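Local structure of tyrosinase (Burkholderia thailandensis, 5ZRD) at residues A[369-373]-A[384-389]. The protein is a copper-containing tyrosinase that hydroxylates monophenols to catechols and oxidises these to quinones at a two-copper centre. Numbering follows the deposited sequence.
Sequences LTTPL and YTSEDC
Leu-373 reaches across to the Thr-385–Ser-386 peptide and lays its CD1 methyl against it, 3.5 Å from Ser-386 N. Its CG stands beside the backbone N, anti to the carbonyl carbon (chi1 -61°), which turns the isobutyl group onto that peptide while the Leu-373 amide gives Tyr-384 O a nearly straight hydrogen bond (N to O 2.8 Å, 175° at the hydrogen). The same oxygen also takes a CA-H...O contact from Pro-372.

Thr-385 meets segment 369-373 with its methyl: CG2, beside its own N, comes within 3.1 Å of Thr-370 O. Its hydroxyl faces its own segment, donating to Asp-388 OD2 from above the carboxylate plane and accepting the Glu-387 amide in an ST turn. Asp-388 OD2 also receives Thr-385 N, close to the carboxylate plane on the anti side, and its OD1 pairs with Lys-378. Glu-387 N bonds weakly to Leu-369 O as well, at 3.2 Å. On the Leu-369 side chain, CD2 packs against Ser-386 CB at 3.9 Å. A water links the two segments, donating to Thr-371 O (2.6 Å) and accepting a longer bond from Ser-386 N, while Ser-386 OG bonds to Thr-92.

The segments carry the short strands 372-373 and 383-385, with strand 376-377 in the connection between them; side chains of both touch helix 90-108, Leu-373 meeting Trp-93. The side chain of Leu-373 lies about 8 Å from that of the copper ligand His-94. With one strong direct backbone bond, one weak one and a water link, the contact is completed by methyl packing, whereas the turn from Thr-385 to Asp-388 is tied within itself, its carboxylate probably favoured as the anion by two donors and a lysine.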
loop_
_atom_site.group_PDB
_atom_site.type_symbol
_atom_site.label_atom_id
_atom_site.label_comp_id
_atom_site.label_asym_id
_atom_site.label_seq_id
_atom_site.Cartn_x
_atom_site.Cartn_y
_atom_site.Cartn_z
ATOM N N LEU A 369 5.537 8.217 31.642
ATOM C CA LEU A 369 6.576 7.586 32.520
ATOM C C LEU A 369 6.398 6.066 32.578
ATOM O O LEU A 369 7.269 5.358 33.091
ATOM C CB LEU A 369 6.495 8.181 33.929
ATOM C CG LEU A 369 6.783 9.680 34.006
ATOM C CD1 LEU A 369 6.188 10.286 35.266
ATOM C CD2 LEU A 369 8.270 9.954 33.921
ATOM N N THR A 370 5.276 5.609 32.025
ATOM C CA THR A 370 4.844 4.210 31.920
ATOM C C THR A 370 5.338 3.589 30.609
ATOM O O THR A 370 5.324 2.381 30.458
ATOM C CB THR A 370 3.306 4.184 32.058
ATOM O OG1 THR A 370 3.128 4.011 33.457
ATOM C CG2 THR A 370 2.555 3.109 31.306
ATOM N N THR A 371 5.716 4.412 29.634
ATOM C CA THR A 371 6.044 3.882 28.304
ATOM C C THR A 371 7.298 3.009 28.402
ATOM O O THR A 371 8.296 3.435 28.974
ATOM C CB THR A 371 6.206 5.007 27.272
ATOM O OG1 THR A 371 5.023 5.802 27.260
ATOM C CG2 THR A 371 6.428 4.489 25.872
ATOM N N PRO A 372 7.228 1.776 27.854
ATOM C CA PRO A 372 8.351 0.862 27.670
ATOM C C PRO A 372 9.541 1.584 27.016
ATOM O O PRO A 372 9.366 2.252 25.975
ATOM C CB PRO A 372 7.873 -0.219 26.692
ATOM C CG PRO A 372 6.396 -0.145 26.758
ATOM C CD PRO A 372 6.114 1.316 27.016
ATOM N N LEU A 373 10.704 1.482 27.634
ATOM C CA LEU A 373 11.943 1.988 27.036
ATOM C C LEU A 373 12.609 0.834 26.285
ATOM O O LEU A 373 13.625 0.327 26.723
ATOM C CB LEU A 373 12.855 2.554 28.132
ATOM C CG LEU A 373 12.249 3.732 28.902
ATOM C CD1 LEU A 373 13.081 4.110 30.106
ATOM C CD2 LEU A 373 12.067 4.913 27.985
ATOM N N TYR A 384 11.723 -2.295 31.003
ATOM C CA TYR A 384 11.994 -1.057 31.754
ATOM C C TYR A 384 11.083 0.077 31.259
ATOM O O TYR A 384 10.752 0.149 30.072
ATOM C CB TYR A 384 13.448 -0.623 31.597
ATOM C CG TYR A 384 14.434 -1.251 32.539
ATOM C CD1 TYR A 384 14.701 -0.694 33.780
ATOM C CD2 TYR A 384 15.145 -2.366 32.168
ATOM C CE1 TYR A 384 15.640 -1.246 34.638
ATOM C CE2 TYR A 384 16.080 -2.935 33.010
ATOM C CZ TYR A 384 16.326 -2.383 34.250
ATOM O OH TYR A 384 17.260 -2.967 35.059
ATOM N N THR A 385 10.681 0.935 32.207
ATOM C CA THR A 385 10.037 2.216 31.972
ATOM C C THR A 385 10.834 3.311 32.678
ATOM O O THR A 385 11.721 3.032 33.462
ATOM C CB THR A 385 8.617 2.299 32.563
ATOM O OG1 THR A 385 8.771 2.313 33.986
ATOM C CG2 THR A 385 7.699 1.187 32.093
ATOM N N SER A 386 10.445 4.550 32.410
ATOM C CA SER A 386 11.026 5.693 33.054
ATOM C C SER A 386 10.836 5.598 34.573
ATOM O O SER A 386 11.668 6.115 35.314
ATOM C CB SER A 386 10.438 6.972 32.527
ATOM O OG SER A 386 10.813 7.207 31.182
ATOM N N GLU A 387 9.775 4.927 35.031
ATOM C CA GLU A 387 9.422 4.898 36.477
ATOM C C GLU A 387 10.484 4.078 37.219
ATOM O O GLU A 387 10.762 4.345 38.359
ATOM C CB GLU A 387 7.973 4.421 36.664
ATOM C CG GLU A 387 7.309 4.903 37.950
ATOM C CD GLU A 387 6.556 6.235 37.944
ATOM O OE1 GLU A 387 5.606 6.370 37.139
ATOM O OE2 GLU A 387 6.883 7.123 38.791
ATOM N N ASP A 388 11.135 3.158 36.507
ATOM C CA ASP A 388 12.204 2.326 37.029
ATOM C C ASP A 388 13.592 2.984 37.106
ATOM O O ASP A 388 14.483 2.339 37.653
ATOM C CB ASP A 388 12.330 1.069 36.160
ATOM C CG ASP A 388 11.045 0.261 36.109
ATOM O OD1 ASP A 388 10.498 -0.010 37.198
ATOM O OD2 ASP A 388 10.554 -0.073 34.999
ATOM N N CYS A 389 13.795 4.227 36.608
ATOM C CA CYS A 389 15.183 4.835 36.577
ATOM C C CYS A 389 15.169 6.334 36.892
ATOM O O CYS A 389 16.025 7.142 36.412
ATOM C CB CYS A 389 15.878 4.604 35.242
ATOM S SG CYS A 389 14.924 5.191 33.818
HETATM O O HOH W 1 8.537 5.775 30.068
#